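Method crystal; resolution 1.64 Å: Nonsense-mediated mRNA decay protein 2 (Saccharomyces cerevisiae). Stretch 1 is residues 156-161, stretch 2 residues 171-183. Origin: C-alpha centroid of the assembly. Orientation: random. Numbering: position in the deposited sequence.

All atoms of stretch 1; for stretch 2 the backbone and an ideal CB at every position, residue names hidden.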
# COMPACT_ATOMS: atom_id res chain seq x y z
N PHE A 156 7.72 -6.81 8.51
CA PHE A 156 7.05 -7.54 7.43
C PHE A 156 8.02 -7.75 6.28
O PHE A 156 8.22 -6.84 5.48
CB PHE A 156 5.90 -6.71 6.88
CG PHE A 156 4.68 -6.64 7.77
CD1 PHE A 156 4.53 -7.46 8.87
CD2 PHE A 156 3.66 -5.75 7.45
CE1 PHE A 156 3.39 -7.39 9.66
CE2 PHE A 156 2.52 -5.67 8.23
CZ PHE A 156 2.38 -6.50 9.34
N ARG A 157 8.60 -8.94 6.15
CA ARG A 157 9.69 -9.13 5.20
C ARG A 157 9.36 -10.01 4.01
O ARG A 157 9.68 -9.66 2.87
CB ARG A 157 10.90 -9.74 5.91
CG ARG A 157 11.21 -9.08 7.24
CD ARG A 157 12.50 -9.65 7.85
NE ARG A 157 12.37 -11.05 8.24
CZ ARG A 157 13.38 -11.78 8.71
NH1 ARG A 157 14.58 -11.23 8.85
NH2 ARG A 157 13.20 -13.05 9.05
N THR A 158 8.78 -11.18 4.27
CA THR A 158 8.65 -12.18 3.22
C THR A 158 7.58 -13.20 3.60
O THR A 158 7.28 -13.37 4.78
CB THR A 158 10.00 -12.91 2.99
OG1 THR A 158 9.83 -14.00 2.08
CG2 THR A 158 10.54 -13.46 4.31
N LEU A 159 7.00 -13.87 2.61
CA LEU A 159 6.05 -14.93 2.91
C LEU A 159 6.75 -16.07 3.63
O LEU A 159 6.10 -16.87 4.29
CB LEU A 159 5.41 -15.46 1.63
CG LEU A 159 4.48 -14.49 0.88
CD1 LEU A 159 4.06 -15.08 -0.45
CD2 LEU A 159 3.25 -14.16 1.72
N ASP A 160 8.07 -16.13 3.51
CA ASP A 160 8.83 -17.21 4.15
C ASP A 160 8.79 -17.15 5.69
O ASP A 160 9.14 -18.12 6.36
CB ASP A 160 10.28 -17.22 3.66
CG ASP A 160 10.43 -17.81 2.27
OD1 ASP A 160 9.46 -18.44 1.79
OD2 ASP A 160 11.51 -17.66 1.67
N ASP A 161 8.36 -16.02 6.24
CA ASP A 161 8.28 -15.84 7.69
C ASP A 161 6.96 -16.34 8.26
O ASP A 161 6.80 -16.46 9.47
CB ASP A 161 8.41 -14.36 8.07
CG ASP A 161 9.83 -13.83 7.93
OD1 ASP A 161 9.96 -12.61 7.73
OD2 ASP A 161 10.80 -14.61 8.03
N UNK A 171 -4.31 -14.92 -3.39
CA UNK A 171 -3.46 -14.42 -4.47
C UNK A 171 -1.97 -14.65 -4.23
O UNK A 171 -1.16 -14.52 -5.14
CB UNK A 171 -3.71 -12.92 -4.67
N UNK A 172 -1.62 -15.01 -3.00
CA UNK A 172 -0.22 -15.24 -2.64
C UNK A 172 0.07 -16.71 -2.42
O UNK A 172 1.17 -17.07 -2.01
CB UNK A 172 0.14 -14.45 -1.38
N UNK A 173 -0.92 -17.57 -2.67
CA UNK A 173 -0.77 -19.00 -2.37
C UNK A 173 -0.13 -19.78 -3.50
O UNK A 173 -0.07 -19.32 -4.64
CB UNK A 173 -2.13 -19.61 -2.05
N UNK A 174 0.36 -20.98 -3.16
CA UNK A 174 0.87 -21.95 -4.13
C UNK A 174 2.17 -21.53 -4.81
O UNK A 174 2.53 -22.06 -5.87
CB UNK A 174 -0.19 -22.20 -5.20
N UNK A 175 2.90 -20.60 -4.20
CA UNK A 175 4.19 -20.19 -4.75
C UNK A 175 5.22 -21.31 -4.58
O UNK A 175 5.38 -21.86 -3.49
CB UNK A 175 4.68 -18.91 -4.07
N UNK A 176 5.91 -21.64 -5.68
CA UNK A 176 7.02 -22.58 -5.64
C UNK A 176 8.25 -21.97 -6.31
O UNK A 176 8.13 -21.05 -7.12
CB UNK A 176 6.64 -23.90 -6.32
N UNK A 177 9.42 -22.52 -6.00
CA UNK A 177 10.66 -22.05 -6.59
C UNK A 177 11.02 -20.63 -6.17
O UNK A 177 10.82 -20.24 -5.03
CB UNK A 177 10.56 -22.13 -8.12
N UNK A 178 11.54 -19.87 -7.13
CA UNK A 178 11.93 -18.48 -6.90
C UNK A 178 10.70 -17.63 -6.58
O UNK A 178 9.81 -17.49 -7.41
CB UNK A 178 12.66 -17.92 -8.12
N UNK A 179 10.66 -17.08 -5.37
CA UNK A 179 9.57 -16.16 -5.03
C UNK A 179 9.97 -14.74 -5.36
O UNK A 179 11.12 -14.33 -5.18
CB UNK A 179 9.20 -16.27 -3.55
N UNK A 180 9.00 -13.97 -5.85
CA UNK A 180 9.19 -12.55 -6.03
C UNK A 180 9.26 -11.85 -4.67
O UNK A 180 8.79 -12.39 -3.66
CB UNK A 180 8.06 -11.97 -6.89
N UNK A 181 9.87 -10.66 -4.62
CA UNK A 181 9.79 -9.86 -3.39
C UNK A 181 8.33 -9.61 -3.04
O UNK A 181 7.51 -9.48 -3.97
CB UNK A 181 10.54 -8.53 -3.55
N UNK A 182 8.01 -9.54 -1.76
CA UNK A 182 6.62 -9.45 -1.31
C UNK A 182 5.91 -8.19 -1.80
O UNK A 182 4.75 -8.25 -2.21
CB UNK A 182 6.57 -9.50 0.22
N UNK A 183 6.62 -7.06 -1.79
CA UNK A 183 6.04 -5.84 -2.34
C UNK A 183 5.69 -5.97 -3.81
O UNK A 183 4.70 -5.41 -4.25
CB UNK A 183 7.01 -4.67 -2.15

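Stretch 1 offers two kinds of surface: the leucine side chain of Leu159, and the carboxylate of Asp160. The carboxylate of Asp161 is already engaged, since Arg157 NE donates to Asp161 OD1 at 2.9 Å and Arg157 NH2 to Asp161 OD2 at 3.0 Å.

At position 171 the ideal CB has nothing of stretch 1 within 5.5 Å, so this contact sets no preference; the residue is Phe171, which makes no contact here.

Position 172 is different. Its CA-to-CB bond points toward stretch 1, and the ideal CB lies 4.1 Å from Leu159 CD1. An apolar group facing a methyl suits aliphatic residues, from alanine to leucine or methionine. The residue is Leu172, rotamer m,t, whose CD1 comes 4.0 Å from Leu159 CD2; its backbone also takes part, with Leu172 O 3.8 Å from Leu159 CD1.

Positions 173 and 174 lack any stretch 1 atom near their ideal CB. The first points away and is Gln173. The second has phi/psi of 69/19, a left-handed conformation in which glycine, asparagine or aspartate is common, but Lys174 occupies it.

At 175 CA-to-CB again points toward stretch 1, yet the ideal CB is 5.3 Å from Leu159 CD1, so a longer chain is needed for close contact. Leucine, methionine or the methylenes of lysine, arginine or glutamine could serve. Lys175 runs m,t,t,m and places CD 3.6 Å from Leu159 CD1, making the contact with the aliphatic part of its chain.

Positions 176 to 178 are out of reach. The first is Thr176. At 177 phi/psi of 66/-141 favours glycine without reference to stretch 1, and Gly177 is found; Arg178 follows.

Position 179 points toward stretch 1, but its ideal CB has no partner within 5.5 Å. The gap and the negative charge of Asp160 together favour a long cationic residue, lysine or arginine. Lys179, with chi1 m and the remaining chi angles t, is nearly fully extended and spans that gap: Lys179 NZ donates to Asp160 OD1 at 2.9 Å in a salt bridge. The same NZ lies 3.8 Å from Leu159 CB, so the chain end passes beside the leucine.

Position 180 is out of reach and holds Asp180, whose backbone O accepts a weak water hydrogen bond; that water also bonds Thr158 OG1.

At 181 CB points away, and phi/psi of -57/147 is compatible with proline among many others. Pro181 is present, at the N-cap position just before a helix.

Position 182 is the closest in register: its CA is 5.7 Å from Thr158 CA. The ideal CB points toward stretch 1, 4.1 Å from Arg157 O and 4.5 Å from Thr158 CA. With Leu159 alongside, leucine, isoleucine, valine or methionine would be plausible. Leu182, rotamer t,p, sets CD1 4.0 Å from Leu159 CG and CD2 4.1 Å from Thr158 CA. One water accepts from Leu182 N and donates to Arg157 O.

Position 183 points sideways without a stretch 1 partner; it is Leu183.

Stretch 2 171-183: FLQKKTGRKDPLL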
# COMPACT_ATOMS: atom_id res chain seq x y z
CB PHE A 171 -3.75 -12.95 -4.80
CG PHE A 171 -3.05 -11.95 -3.90
CD1 PHE A 171 -1.87 -11.35 -4.31
CD2 PHE A 171 -3.62 -11.55 -2.70
CE1 PHE A 171 -1.24 -10.41 -3.51
CE2 PHE A 171 -2.99 -10.62 -1.89
CZ PHE A 171 -1.80 -10.05 -2.30
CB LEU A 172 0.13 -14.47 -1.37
CG LEU A 172 0.09 -12.94 -1.49
CD1 LEU A 172 0.16 -12.31 -0.13
CD2 LEU A 172 1.25 -12.47 -2.35
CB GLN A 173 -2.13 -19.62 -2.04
CG GLN A 173 -2.69 -19.25 -0.67
CD GLN A 173 -4.06 -19.85 -0.42
OE1 GLN A 173 -4.54 -20.68 -1.20
NE2 GLN A 173 -4.71 -19.41 0.66
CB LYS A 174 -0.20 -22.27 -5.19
CG LYS A 174 -1.51 -22.84 -4.63
CD LYS A 174 -1.26 -24.12 -3.85
CE LYS A 174 -2.56 -24.88 -3.59
NZ LYS A 174 -3.53 -24.10 -2.76
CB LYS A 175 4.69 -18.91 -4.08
CG LYS A 175 3.76 -17.72 -4.29
CD LYS A 175 4.39 -16.42 -3.79
CE LYS A 175 3.57 -15.22 -4.23
NZ LYS A 175 3.48 -15.14 -5.71
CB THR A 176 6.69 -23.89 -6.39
OG1 THR A 176 6.44 -23.59 -7.77
CG2 THR A 176 5.49 -24.57 -5.79
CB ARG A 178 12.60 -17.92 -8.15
CG ARG A 178 13.00 -18.99 -9.16
CD ARG A 178 12.97 -18.45 -10.58
NE ARG A 178 13.49 -19.42 -11.55
CZ ARG A 178 13.80 -19.13 -12.81
NH1 ARG A 178 13.67 -17.89 -13.26
NH2 ARG A 178 14.27 -20.08 -13.61
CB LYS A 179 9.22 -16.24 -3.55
CG LYS A 179 8.27 -17.37 -3.18
CD LYS A 179 7.88 -17.26 -1.72
CE LYS A 179 7.00 -18.42 -1.30
NZ LYS A 179 7.01 -18.60 0.18
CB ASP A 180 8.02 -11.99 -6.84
CG ASP A 180 7.96 -12.56 -8.26
OD1 ASP A 180 9.01 -12.58 -8.93
OD2 ASP A 180 6.86 -12.97 -8.70
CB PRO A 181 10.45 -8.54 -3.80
CG PRO A 181 11.38 -8.91 -4.90
CD PRO A 181 10.64 -9.99 -5.67
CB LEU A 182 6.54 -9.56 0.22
CG LEU A 182 5.15 -9.61 0.86
CD1 LEU A 182 4.23 -10.59 0.12
CD2 LEU A 182 5.25 -10.00 2.34
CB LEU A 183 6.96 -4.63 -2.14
CG LEU A 183 6.94 -3.99 -0.76
CD1 LEU A 183 8.14 -3.05 -0.61
CD2 LEU A 183 5.62 -3.23 -0.57
O HOH W 1 10.16 -10.12 0.17
O HOH W 2 10.26 -12.60 -0.57
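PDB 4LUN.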